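Local coordinates for tapirin (Caldicellulosiruptor kristjanssonii, PDB 6N2B), which probably binds cellulose at the cell surface, helping this thermophilic bacterium adhere to it, through a calcium-binding C-terminal domain built on a beta-helix, at residues V320-Y325 against K337-T342; G331-V336 against T354-Q359; D358-R363 against R379-S384; V368-G373 against G386-P391; T375-A380 against T393-P398. All coordinates share one frame; numbering follows the deposited sequence.

Contact 1: residues V320-Y325 against K337-T342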
# COMPACT_ATOMS: atom_id res chain seq x y z
N VAL A 320 -12.52 0.34 14.54
CA VAL A 320 -11.26 1.07 14.53
C VAL A 320 -10.73 1.04 15.96
O VAL A 320 -11.34 1.60 16.86
CB VAL A 320 -11.43 2.51 14.04
CG1 VAL A 320 -10.09 3.22 14.03
CG2 VAL A 320 -12.09 2.55 12.66
N GLN A 321 -9.62 0.36 16.16
CA GLN A 321 -8.93 0.37 17.44
C GLN A 321 -7.75 1.32 17.36
O GLN A 321 -6.98 1.29 16.40
CB GLN A 321 -8.42 -1.00 17.84
CG GLN A 321 -9.43 -2.12 17.82
CD GLN A 321 -8.74 -3.49 17.93
OE1 GLN A 321 -8.20 -3.85 18.99
NE2 GLN A 321 -8.73 -4.24 16.82
N VAL A 322 -7.59 2.14 18.38
CA VAL A 322 -6.43 3.00 18.54
C VAL A 322 -5.89 2.69 19.93
O VAL A 322 -6.55 2.99 20.93
CB VAL A 322 -6.81 4.48 18.40
CG1 VAL A 322 -5.59 5.38 18.54
CG2 VAL A 322 -7.50 4.72 17.07
N LYS A 323 -4.73 2.04 20.00
CA LYS A 323 -4.25 1.61 21.31
C LYS A 323 -2.73 1.59 21.35
O LYS A 323 -2.04 1.83 20.35
CB LYS A 323 -4.81 0.23 21.68
CG LYS A 323 -4.39 -0.90 20.77
CD LYS A 323 -5.36 -2.07 20.81
CE LYS A 323 -4.66 -3.38 20.42
NZ LYS A 323 -5.56 -4.57 20.51
N ASN A 324 -2.22 1.30 22.55
CA ASN A 324 -0.79 1.18 22.84
C ASN A 324 -0.03 2.42 22.38
O ASN A 324 1.00 2.33 21.72
CB ASN A 324 -0.22 -0.10 22.24
CG ASN A 324 -0.81 -1.34 22.87
OD1 ASN A 324 -0.74 -1.50 24.09
ND2 ASN A 324 -1.45 -2.19 22.07
N TYR A 325 -0.55 3.58 22.77
CA TYR A 325 -0.00 4.93 22.56
C TYR A 325 -0.18 5.44 21.13
O TYR A 325 0.41 6.47 20.78
CB TYR A 325 1.47 5.04 22.95
CG TYR A 325 1.67 4.83 24.42
CD1 TYR A 325 1.89 3.55 24.94
CD2 TYR A 325 1.61 5.90 25.32
CE1 TYR A 325 2.05 3.34 26.30
CE2 TYR A 325 1.78 5.70 26.69
CZ TYR A 325 2.00 4.41 27.17
OH TYR A 325 2.17 4.19 28.52
N LYS A 337 -18.20 1.33 12.36
CA LYS A 337 -19.03 0.51 13.24
C LYS A 337 -18.71 0.79 14.70
O LYS A 337 -19.61 0.96 15.53
CB LYS A 337 -18.82 -0.98 12.91
CG LYS A 337 -19.78 -1.98 13.60
CD LYS A 337 -21.21 -1.82 13.07
CE LYS A 337 -22.05 -3.07 13.30
NZ LYS A 337 -23.50 -2.73 13.47
N LYS A 338 -17.43 0.84 15.03
CA LYS A 338 -16.99 1.02 16.40
C LYS A 338 -15.66 1.76 16.39
O LYS A 338 -14.83 1.57 15.50
CB LYS A 338 -16.87 -0.33 17.14
CG LYS A 338 -16.91 -0.20 18.66
CD LYS A 338 -16.75 -1.53 19.38
CE LYS A 338 -16.84 -1.31 20.91
NZ LYS A 338 -16.63 -2.51 21.77
N LEU A 339 -15.48 2.64 17.37
CA LEU A 339 -14.18 3.22 17.66
C LEU A 339 -13.87 2.85 19.10
O LEU A 339 -14.68 3.10 19.99
CB LEU A 339 -14.19 4.74 17.49
CG LEU A 339 -12.94 5.42 18.06
CD1 LEU A 339 -11.68 5.05 17.25
CD2 LEU A 339 -13.11 6.94 18.13
N THR A 340 -12.73 2.20 19.32
CA THR A 340 -12.31 1.90 20.68
C THR A 340 -10.91 2.43 20.88
O THR A 340 -10.01 2.16 20.07
CB THR A 340 -12.41 0.39 21.01
OG1 THR A 340 -11.21 -0.30 20.64
CG2 THR A 340 -13.56 -0.24 20.30
N VAL A 341 -10.72 3.22 21.92
CA VAL A 341 -9.42 3.73 22.32
C VAL A 341 -9.08 3.11 23.66
O VAL A 341 -9.87 3.19 24.61
CB VAL A 341 -9.42 5.27 22.38
CG1 VAL A 341 -8.01 5.81 22.54
CG2 VAL A 341 -10.05 5.82 21.12
N THR A 342 -7.93 2.45 23.74
CA THR A 342 -7.52 1.73 24.94
C THR A 342 -6.02 1.92 25.11
O THR A 342 -5.33 2.38 24.21
CB THR A 342 -7.82 0.23 24.85
OG1 THR A 342 -9.03 0.02 24.11
CG2 THR A 342 -7.96 -0.42 26.23
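The flat groups that join Val-320 to Thr-340 are peptide planes rather than rings: Thr-340 N donates to Val-320 O at 2.9 Å. Thr-340 O in turn accepts Val-322 N at 3.0 Å, while Val-320 N donates to Lys-338 O. The carboxamide of Gln-321 is engaged from within its own segment, where Lys-323 NZ hydrogen-bonds OE1 at 3.1 Å. One face of the paired strands carries Val-320, Val-322, Leu-339 and Val-341; the other carries Gln-321 and Thr-340.

On the valine face, Leu-339 does the bridging. Its CG stands anti to the backbone N (chi1 168°), and its methyl CD1 lies 4.0 Å from Val-320 CG1 and 4.2 Å from Val-322 CG2. Beta-branched valines suit such extended backbone, and leucine adds the length to span two of them. This is parallel in-register stacking of successive coils in a beta-helix, and the valine face looks inward, where Phe-328 and Thr-347 of the next wall close over it.

The opposite face is polar. Gln-321 and Thr-340 lie side by side, with CG of the former 3.8 Å from OG1 of the latter. Lys-338 sends its ammonium on to a salt bridge with Glu-361 in the following coil. Beyond the strand, Asn-324 adopts positive phi and psi, a conformation asparagine tolerates well in turns, and its ND2 bonds Asn-304 OD1 one coil back.

Contact 2: residues G331-V336 against T354-Q359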
# COMPACT_ATOMS: atom_id res chain seq x y z
N GLY A 331 -9.61 14.12 9.94
CA GLY A 331 -9.55 15.50 9.48
C GLY A 331 -10.86 16.07 9.01
O GLY A 331 -11.09 17.28 9.11
N SER A 332 -11.76 15.22 8.51
CA SER A 332 -13.00 15.73 7.94
C SER A 332 -14.23 14.88 8.26
O SER A 332 -15.27 15.43 8.66
CB SER A 332 -12.84 15.91 6.44
OG SER A 332 -14.00 16.46 5.87
N ILE A 333 -14.18 13.55 8.08
CA ILE A 333 -15.38 12.73 8.32
C ILE A 333 -14.99 11.30 8.68
O ILE A 333 -13.98 10.77 8.21
CB ILE A 333 -16.33 12.77 7.10
CG1 ILE A 333 -17.70 12.21 7.46
CG2 ILE A 333 -15.74 12.02 5.94
CD1 ILE A 333 -18.76 12.48 6.40
N GLY A 334 -15.81 10.68 9.51
CA GLY A 334 -15.67 9.28 9.85
C GLY A 334 -17.02 8.61 9.98
O GLY A 334 -17.95 9.18 10.56
N ILE A 335 -17.15 7.41 9.40
CA ILE A 335 -18.33 6.56 9.57
C ILE A 335 -17.85 5.14 9.80
O ILE A 335 -17.45 4.46 8.86
CB ILE A 335 -19.26 6.61 8.35
CG1 ILE A 335 -19.51 8.04 7.90
CG2 ILE A 335 -20.54 5.87 8.67
CD1 ILE A 335 -20.33 8.14 6.62
N VAL A 336 -17.90 4.68 11.05
CA VAL A 336 -17.35 3.39 11.43
C VAL A 336 -18.37 2.65 12.28
O VAL A 336 -19.30 3.24 12.83
CB VAL A 336 -16.01 3.51 12.18
CG1 VAL A 336 -15.13 4.52 11.51
CG2 VAL A 336 -16.24 3.87 13.64
N THR A 354 -16.59 15.52 11.52
CA THR A 354 -17.63 14.77 12.23
C THR A 354 -17.31 13.29 12.16
O THR A 354 -17.11 12.74 11.08
CB THR A 354 -19.02 15.02 11.64
OG1 THR A 354 -19.36 16.41 11.72
CG2 THR A 354 -20.05 14.23 12.40
N LEU A 355 -17.27 12.64 13.32
CA LEU A 355 -17.20 11.19 13.39
C LEU A 355 -18.60 10.64 13.69
O LEU A 355 -19.28 11.14 14.58
CB LEU A 355 -16.21 10.75 14.48
CG LEU A 355 -16.28 9.26 14.87
CD1 LEU A 355 -16.11 8.38 13.65
CD2 LEU A 355 -15.24 8.89 15.92
N TYR A 356 -19.02 9.61 12.95
CA TYR A 356 -20.18 8.81 13.30
C TYR A 356 -19.72 7.40 13.59
O TYR A 356 -18.99 6.82 12.79
CB TYR A 356 -21.23 8.77 12.19
CG TYR A 356 -21.63 10.12 11.63
CD1 TYR A 356 -20.82 10.79 10.71
CD2 TYR A 356 -22.85 10.72 11.99
CE1 TYR A 356 -21.18 12.01 10.17
CE2 TYR A 356 -23.22 11.95 11.46
CZ TYR A 356 -22.38 12.59 10.55
OH TYR A 356 -22.73 13.81 10.02
N CYS A 357 -20.15 6.85 14.72
CA CYS A 357 -19.89 5.44 15.00
C CYS A 357 -21.10 4.85 15.71
O CYS A 357 -21.73 5.52 16.52
CB CYS A 357 -18.65 5.25 15.86
SG CYS A 357 -18.64 6.18 17.41
N ASP A 358 -21.44 3.60 15.37
CA ASP A 358 -22.55 2.95 16.06
C ASP A 358 -22.22 2.76 17.53
O ASP A 358 -23.10 2.89 18.39
CB ASP A 358 -22.87 1.61 15.39
CG ASP A 358 -24.01 0.86 16.09
OD1 ASP A 358 -25.19 1.25 15.92
OD2 ASP A 358 -23.71 -0.13 16.81
N GLN A 359 -20.96 2.47 17.84
CA GLN A 359 -20.52 2.32 19.22
C GLN A 359 -19.21 3.06 19.46
O GLN A 359 -18.36 3.16 18.57
CB GLN A 359 -20.35 0.84 19.58
CG GLN A 359 -21.66 0.15 19.86
CD GLN A 359 -21.49 -1.33 20.00
OE1 GLN A 359 -20.64 -1.80 20.78
NE2 GLN A 359 -22.29 -2.09 19.26
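Val-336 and Cys-357 meet in the apolar centre, CG2 of the valine 3.6 Å from CB of the cysteine. Beside them Leu-355 turns its CD1 back over the neighbouring strand to lie 3.7 Å from Gly-334 O. Glycine suits this place: with no side chain on that face, it lets the leucine methyl rest on bare backbone, and the strands approach to 4.3 Å between Gly-334 CA and Leu-355 CA.

The other face holds Ile-333, Ile-335, Thr-354 and Tyr-356. Tyr-356 has CG anti to its carbonyl carbon (chi1 -51°), and the ring lies side by side with Ile-335, where Ile-335 CG1 is 4.1 Å from Tyr-356 CD1. Ile-333 CG1 comes to the ring edge, as does Gly-334 O, which lies in the ring plane. Together the two strands form one wall of the beta-helix, parallel and in register, with the leucine and valine side facing its interior. On the tyrosine side the chain that follows the last coil returns, Phe-402 meeting the Tyr-356 ring and Pro-403 touching both Tyr-356 and Ile-335.

Backbone hydrogen bonds link the strands along their length. Tyr-356 N binds Gly-334 O at 2.7 Å, and Val-336 N binds Tyr-356 O at 3.0 Å. At the polar edge, where the chain turns its corner, Asp-358 N makes a weak bond to Val-336 O, and Gln-359 NE2 a weak one to Asp-358 OD2.

Contact 3: residues D358-R363 against R379-S384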
# COMPACT_ATOMS: atom_id res chain seq x y z
N ASP A 358 -21.44 3.60 15.37
CA ASP A 358 -22.55 2.95 16.06
C ASP A 358 -22.22 2.76 17.53
O ASP A 358 -23.10 2.89 18.39
CB ASP A 358 -22.87 1.61 15.39
CG ASP A 358 -24.01 0.86 16.09
OD1 ASP A 358 -25.19 1.25 15.92
OD2 ASP A 358 -23.71 -0.13 16.81
N GLN A 359 -20.96 2.47 17.84
CA GLN A 359 -20.52 2.32 19.22
C GLN A 359 -19.21 3.06 19.46
O GLN A 359 -18.36 3.16 18.57
CB GLN A 359 -20.35 0.84 19.58
CG GLN A 359 -21.66 0.15 19.86
CD GLN A 359 -21.49 -1.33 20.00
OE1 GLN A 359 -20.64 -1.80 20.78
NE2 GLN A 359 -22.29 -2.09 19.26
N LEU A 360 -19.06 3.55 20.68
CA LEU A 360 -17.84 4.22 21.11
C LEU A 360 -17.42 3.66 22.46
O LEU A 360 -18.16 3.76 23.43
CB LEU A 360 -18.05 5.73 21.20
CG LEU A 360 -16.98 6.51 21.96
CD1 LEU A 360 -15.62 6.35 21.30
CD2 LEU A 360 -17.39 7.96 22.01
N GLU A 361 -16.23 3.08 22.51
CA GLU A 361 -15.66 2.53 23.73
C GLU A 361 -14.34 3.22 24.01
O GLU A 361 -13.50 3.32 23.11
CB GLU A 361 -15.46 1.01 23.60
CG GLU A 361 -15.05 0.31 24.89
CD GLU A 361 -14.60 -1.13 24.66
OE1 GLU A 361 -13.54 -1.52 25.21
OE2 GLU A 361 -15.31 -1.86 23.93
N VAL A 362 -14.15 3.70 25.23
CA VAL A 362 -12.89 4.28 25.70
C VAL A 362 -12.54 3.61 27.02
O VAL A 362 -13.43 3.33 27.84
CB VAL A 362 -12.97 5.81 25.85
CG1 VAL A 362 -11.58 6.41 26.14
CG2 VAL A 362 -13.58 6.44 24.61
N ARG A 363 -11.25 3.35 27.24
CA ARG A 363 -10.85 2.38 28.25
C ARG A 363 -9.37 2.60 28.56
O ARG A 363 -8.66 3.26 27.81
CB ARG A 363 -11.11 0.96 27.73
CG ARG A 363 -11.04 -0.17 28.74
CD ARG A 363 -11.91 -1.33 28.27
NE ARG A 363 -13.30 -0.94 28.02
CZ ARG A 363 -14.26 -0.89 28.95
NH1 ARG A 363 -14.01 -1.21 30.22
NH2 ARG A 363 -15.50 -0.51 28.61
N ARG A 379 -24.12 6.00 18.73
CA ARG A 379 -25.40 5.44 19.16
C ARG A 379 -25.34 4.82 20.55
O ARG A 379 -26.38 4.72 21.22
CB ARG A 379 -25.90 4.39 18.14
CG ARG A 379 -26.25 4.99 16.78
CD ARG A 379 -27.08 4.06 15.90
NE ARG A 379 -27.28 4.63 14.56
CZ ARG A 379 -26.59 4.25 13.47
NH1 ARG A 379 -25.67 3.30 13.56
NH2 ARG A 379 -26.83 4.82 12.30
N ALA A 380 -24.16 4.40 20.99
CA ALA A 380 -23.94 3.86 22.33
C ALA A 380 -22.51 4.16 22.74
O ALA A 380 -21.62 4.30 21.89
CB ALA A 380 -24.20 2.36 22.39
N ILE A 381 -22.28 4.23 24.05
CA ILE A 381 -21.03 4.71 24.62
C ILE A 381 -20.70 3.89 25.86
O ILE A 381 -21.59 3.35 26.53
CB ILE A 381 -21.13 6.22 24.95
CG1 ILE A 381 -19.77 6.81 25.34
CG2 ILE A 381 -22.15 6.42 26.06
CD1 ILE A 381 -19.77 8.33 25.37
N SER A 382 -19.40 3.80 26.17
CA SER A 382 -18.95 3.03 27.32
C SER A 382 -17.57 3.54 27.71
O SER A 382 -16.57 3.12 27.12
CB SER A 382 -18.93 1.54 27.02
OG SER A 382 -18.09 0.85 27.95
N ILE A 383 -17.52 4.40 28.72
CA ILE A 383 -16.27 5.01 29.16
C ILE A 383 -15.97 4.48 30.55
O ILE A 383 -16.59 4.92 31.53
CB ILE A 383 -16.36 6.54 29.18
CG1 ILE A 383 -17.05 7.04 27.92
CG2 ILE A 383 -14.99 7.14 29.29
CD1 ILE A 383 -17.51 8.46 28.04
N SER A 384 -15.02 3.55 30.65
CA SER A 384 -14.55 3.06 31.95
C SER A 384 -13.02 3.13 31.98
O SER A 384 -12.34 2.27 31.43
CB SER A 384 -15.02 1.63 32.24
OG SER A 384 -14.76 1.28 33.59
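Asp-358 has CG anti to its backbone N (chi1 179°), and Arg-379 has CG anti to its carbonyl carbon (chi1 -66°) with the chain extended as far as NE; the two side chains then cross at about a right angle. Arg-379 NH1 donates to Asp-358 OD1 at 3.2 Å in a salt bridge using the anti lone pair of that oxygen. OD1 lies close to the guanidinium plane, although the carboxylate is turned 51° from it. Arginine has the length to reach the carboxylate at the equivalent corner of the preceding coil, and its NH2 bonds Ala-400 O while Phe-402 makes a cation-pi contact.

At the other end Arg-363 bends at chi3 and reaches across, NH1 3.6 Å from Ser-384 CB and Ser-384 O over one guanidinium face; its NE forms a 2.9 Å salt bridge with Glu-361 OE1, while Glu-361 OE2 takes Lys-338. Between them, Leu-360 CD2 packs 4.1 Å from Ile-381 CD1, and Val-362 CB 4.2 Å from Ile-383 CG2. Val-362 N binds Ser-382 O.

Strand 359-363 lies between 338-341 and 380-384, the latter outermost in its parallel sheet; Leu-360 faces inward onto Leu-376 and Thr-378 of strand 375-378.

Contact 4: residues V368-G373 against G386-P391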
# COMPACT_ATOMS: atom_id res chain seq x y z
N VAL A 368 -10.19 10.52 24.00
CA VAL A 368 -10.77 11.07 22.78
C VAL A 368 -10.87 12.57 22.96
O VAL A 368 -11.48 13.04 23.92
CB VAL A 368 -12.15 10.49 22.46
CG1 VAL A 368 -12.91 11.43 21.51
CG2 VAL A 368 -12.03 9.10 21.88
N PHE A 369 -10.28 13.32 22.04
CA PHE A 369 -10.34 14.77 22.07
C PHE A 369 -11.19 15.25 20.90
O PHE A 369 -10.93 14.88 19.75
CB PHE A 369 -8.93 15.36 22.00
CG PHE A 369 -8.86 16.82 22.30
CD1 PHE A 369 -9.04 17.76 21.28
CD2 PHE A 369 -8.58 17.26 23.58
CE1 PHE A 369 -8.95 19.13 21.55
CE2 PHE A 369 -8.49 18.62 23.86
CZ PHE A 369 -8.68 19.56 22.85
N ILE A 370 -12.21 16.05 21.19
CA ILE A 370 -13.05 16.65 20.16
C ILE A 370 -12.71 18.13 20.07
O ILE A 370 -12.90 18.88 21.04
CB ILE A 370 -14.53 16.42 20.45
CG1 ILE A 370 -14.73 14.95 20.78
CG2 ILE A 370 -15.39 16.84 19.26
CD1 ILE A 370 -16.00 14.66 21.47
N GLU A 371 -12.20 18.55 18.93
CA GLU A 371 -11.76 19.93 18.84
C GLU A 371 -12.96 20.85 18.65
O GLU A 371 -14.07 20.41 18.35
CB GLU A 371 -10.74 20.11 17.71
CG GLU A 371 -9.33 19.75 18.15
CD GLU A 371 -8.31 19.87 17.02
OE1 GLU A 371 -8.71 20.22 15.88
OE2 GLU A 371 -7.11 19.60 17.29
N ALA A 372 -12.70 22.14 18.85
CA ALA A 372 -13.74 23.14 18.65
C ALA A 372 -14.27 23.07 17.23
O ALA A 372 -13.50 22.99 16.27
CB ALA A 372 -13.19 24.53 18.95
N GLY A 373 -15.59 23.09 17.09
CA GLY A 373 -16.17 22.98 15.77
C GLY A 373 -16.25 21.58 15.24
O GLY A 373 -16.81 21.39 14.15
N GLY A 386 -11.24 5.85 30.89
CA GLY A 386 -10.75 6.78 29.90
C GLY A 386 -11.45 8.14 29.97
O GLY A 386 -12.37 8.38 30.74
N THR A 387 -10.97 9.03 29.11
CA THR A 387 -11.38 10.41 29.11
C THR A 387 -11.95 10.81 27.76
O THR A 387 -11.62 10.21 26.73
CB THR A 387 -10.19 11.30 29.47
OG1 THR A 387 -10.68 12.57 29.91
CG2 THR A 387 -9.27 11.50 28.27
N ILE A 388 -12.86 11.77 27.78
CA ILE A 388 -13.18 12.59 26.61
C ILE A 388 -13.18 14.04 27.06
O ILE A 388 -13.95 14.43 27.94
CB ILE A 388 -14.54 12.23 25.99
CG1 ILE A 388 -14.50 10.83 25.41
CG2 ILE A 388 -14.89 13.18 24.87
CD1 ILE A 388 -15.64 10.05 25.85
N GLU A 389 -12.31 14.84 26.46
CA GLU A 389 -12.24 16.26 26.78
C GLU A 389 -12.33 17.04 25.47
O GLU A 389 -12.70 16.52 24.41
CB GLU A 389 -10.98 16.59 27.59
CG GLU A 389 -10.47 15.48 28.50
CD GLU A 389 -9.80 16.00 29.79
OE1 GLU A 389 -10.07 17.17 30.19
OE2 GLU A 389 -9.01 15.26 30.40
N GLY A 390 -11.97 18.32 25.52
CA GLY A 390 -12.00 19.17 24.36
C GLY A 390 -13.29 19.95 24.24
O GLY A 390 -14.34 19.57 24.78
N PRO A 391 -13.24 21.06 23.50
CA PRO A 391 -14.37 21.99 23.43
C PRO A 391 -15.44 21.67 22.39
O PRO A 391 -16.36 22.48 22.21
CB PRO A 391 -13.67 23.31 23.07
CG PRO A 391 -12.48 22.89 22.24
CD PRO A 391 -12.04 21.57 22.81
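Phe-369 lays one face of its ring over Gly-390, whose CA sits 3.8 Å from the ring centroid and 22° off the normal, a CH-pi contact displaced toward the rim. Pro-391 follows directly, its CD 3.9 Å from Phe-369 CZ and its CG 3.7 Å from Ala-372 CB. Glycine suits the spot under the ring because a CB here would run into Ile-370 O, because its backbone has phi 94°, an angle that disfavours any side chain, and because a bare CA can come close to the aromatic face. On the other side of the strand pair, Ile-388 serves two neighbours: CG1 lies 3.8 Å from Val-368 CB, and CG2 3.9 Å from Ile-370 CD1.

The backbone sets these partners opposite one another. Val-368 N donates to Thr-387 O, Val-368 O accepts Glu-389 N, and Ile-370 N reaches Glu-389 O at 3.3 Å. Pro-391 has no N-H with which to answer Ile-370 O, which bonds instead to the backbone of Gly-392. Phe-369, with CG anti to its own backbone N (chi1 -168°), has Glu-371 CG at its ring edge, and Glu-371 is held from the preceding coil by Ser-351 N. Within the second strand, Thr-387 OG1 donates to Glu-389 OE2 at 3.2 Å.

Further in, Leu-376 packs against both Val-368 and Ile-370. Parallel pairing ends here at Gly-390 and Pro-391; strand 387-389 is the last of this wall of the beta-helix, with the aliphatic side turned to the core and the phenylalanine on the outer surface.

Contact 5: residues T375-A380 against T393-P398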
# COMPACT_ATOMS: atom_id res chain seq x y z
N THR A 375 -17.41 17.35 15.98
CA THR A 375 -18.58 16.66 16.52
C THR A 375 -18.40 15.15 16.43
O THR A 375 -18.08 14.62 15.36
CB THR A 375 -19.86 17.06 15.76
OG1 THR A 375 -20.08 18.47 15.88
CG2 THR A 375 -21.04 16.30 16.31
N LEU A 376 -18.62 14.45 17.54
CA LEU A 376 -18.65 13.00 17.58
C LEU A 376 -20.09 12.57 17.81
O LEU A 376 -20.74 13.09 18.72
CB LEU A 376 -17.73 12.47 18.69
CG LEU A 376 -17.39 10.97 18.70
CD1 LEU A 376 -16.13 10.75 19.51
CD2 LEU A 376 -18.52 10.11 19.26
N VAL A 377 -20.58 11.63 17.01
CA VAL A 377 -21.97 11.16 17.08
C VAL A 377 -21.99 9.65 17.20
O VAL A 377 -21.69 8.95 16.22
CB VAL A 377 -22.79 11.60 15.87
CG1 VAL A 377 -24.20 11.08 15.98
CG2 VAL A 377 -22.76 13.10 15.75
N THR A 378 -22.37 9.13 18.37
CA THR A 378 -22.39 7.70 18.61
C THR A 378 -23.78 7.25 19.04
O THR A 378 -24.54 8.01 19.62
CB THR A 378 -21.35 7.29 19.67
OG1 THR A 378 -21.19 5.86 19.67
CG2 THR A 378 -21.76 7.75 21.07
N ARG A 379 -24.12 6.00 18.73
CA ARG A 379 -25.40 5.44 19.16
C ARG A 379 -25.34 4.82 20.55
O ARG A 379 -26.38 4.72 21.22
CB ARG A 379 -25.90 4.39 18.14
CG ARG A 379 -26.25 4.99 16.78
CD ARG A 379 -27.08 4.06 15.90
NE ARG A 379 -27.28 4.63 14.56
CZ ARG A 379 -26.59 4.25 13.47
NH1 ARG A 379 -25.67 3.30 13.56
NH2 ARG A 379 -26.83 4.82 12.30
N ALA A 380 -24.16 4.40 20.99
CA ALA A 380 -23.94 3.86 22.33
C ALA A 380 -22.51 4.16 22.74
O ALA A 380 -21.62 4.30 21.89
CB ALA A 380 -24.20 2.36 22.39
N THR A 393 -18.52 19.22 20.41
CA THR A 393 -19.75 18.52 20.75
C THR A 393 -19.59 17.00 20.68
O THR A 393 -19.04 16.45 19.73
CB THR A 393 -20.84 18.95 19.78
OG1 THR A 393 -20.94 20.38 19.79
CG2 THR A 393 -22.19 18.31 20.14
N ARG A 394 -20.12 16.32 21.70
CA ARG A 394 -20.18 14.87 21.77
C ARG A 394 -21.65 14.48 21.99
O ARG A 394 -22.28 14.96 22.93
CB ARG A 394 -19.25 14.37 22.90
CG ARG A 394 -19.76 13.27 23.79
CD ARG A 394 -19.19 13.35 25.22
NE ARG A 394 -19.82 12.37 26.11
CZ ARG A 394 -19.43 12.11 27.36
NH1 ARG A 394 -18.40 12.78 27.87
NH2 ARG A 394 -20.07 11.19 28.09
N GLN A 395 -22.20 13.65 21.11
CA GLN A 395 -23.64 13.42 21.03
C GLN A 395 -23.95 11.92 21.06
O GLN A 395 -23.43 11.17 20.23
CB GLN A 395 -24.22 14.06 19.76
CG GLN A 395 -25.72 14.30 19.80
CD GLN A 395 -26.36 14.42 18.41
OE1 GLN A 395 -26.45 13.45 17.66
NE2 GLN A 395 -26.82 15.62 18.08
N VAL A 396 -24.79 11.49 22.00
CA VAL A 396 -25.25 10.10 22.07
C VAL A 396 -26.71 10.05 21.64
O VAL A 396 -27.57 10.75 22.21
CB VAL A 396 -25.08 9.51 23.48
CG1 VAL A 396 -25.45 8.05 23.46
CG2 VAL A 396 -23.67 9.70 23.99
N ASN A 397 -27.01 9.22 20.64
CA ASN A 397 -28.33 9.16 20.03
C ASN A 397 -28.54 7.76 19.49
O ASN A 397 -28.13 7.44 18.36
CB ASN A 397 -28.49 10.21 18.92
CG ASN A 397 -29.80 10.06 18.15
OD1 ASN A 397 -30.65 9.22 18.49
ND2 ASN A 397 -29.98 10.89 17.12
N PRO A 398 -29.22 6.89 20.25
CA PRO A 398 -29.37 5.48 19.83
C PRO A 398 -30.06 5.28 18.49
O PRO A 398 -29.99 4.17 17.94
CB PRO A 398 -30.19 4.87 20.97
CG PRO A 398 -29.86 5.72 22.16
CD PRO A 398 -29.69 7.12 21.62
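Strands 375-378 and 393-396 run parallel in register, 4.8 Å apart at closest approach, with four backbone hydrogen bonds that alternate direction from Leu-376 N to Thr-393 O through to Asn-397 N to Thr-378 O. Equivalent side chains therefore lie next to each other. Thr-375 OG1 is 4.0 Å from Thr-393 CB, the two threonines pointing the same way. Beyond them, the extended Gln-395 lies along Val-377 at the exposed edge, its OE1 3.7 Å from CG1 of the valine.

On the opposite face, Thr-378 CG2 meets Val-396 CG2 at 4.0 Å. The hydroxyl of Thr-378, anti to its own backbone N (chi1 -167°), has two carbonyl oxygens to serve with its one proton, which must be shared or alternate: Ala-380 O, the nearer at 2.7 Å, across the corner that follows, and Cys-357 O of the coil before. Threonine here pairs a methyl for packing with a hydroxyl for carbonyls at a bend.

Past the strands the contact continues through Arg-379, whose CG lies 3.5 Å from Asn-397 O and whose CD lies 3.6 Å from Pro-398 O. Pro-398 CG lies 3.7 Å from Arg-379 O. Asn-397 OD1 accepts Ser-399 N two residues on, an Asx turn at the point where the chain leaves the strand. Arg-394, on the same face as Leu-376, lies against Ile-370, Ile-381 and Ile-383 at the end of the apolar interior. Such parallel, in-register stacking of like positions characterises a beta-helix, and 393-396 is the last strand of this wall.

From the N terminus, contact 1 closes a loop from 320-325 to 337-342, one coil of the beta-helix. Contact 2 opens within that loop at 331-336 and closes beyond it at 354-359, so the two cross. Contact 3 begins where contact 2 ends, at Asp-358 and Gln-359, and returns at 379-384. Contact 4 opens inside contact 3 at 368-373 and closes beyond it at 386-391. It is crossed by contact 5, whose first segment, 375-380, ends where contact 3's second begins, and which closes at 393-398. Contacts 1 and 3 build one wall, 2 and 5 a second, 4 a third; Leu-339, Leu-355, Leu-360 and Leu-376 join them through the shared interior.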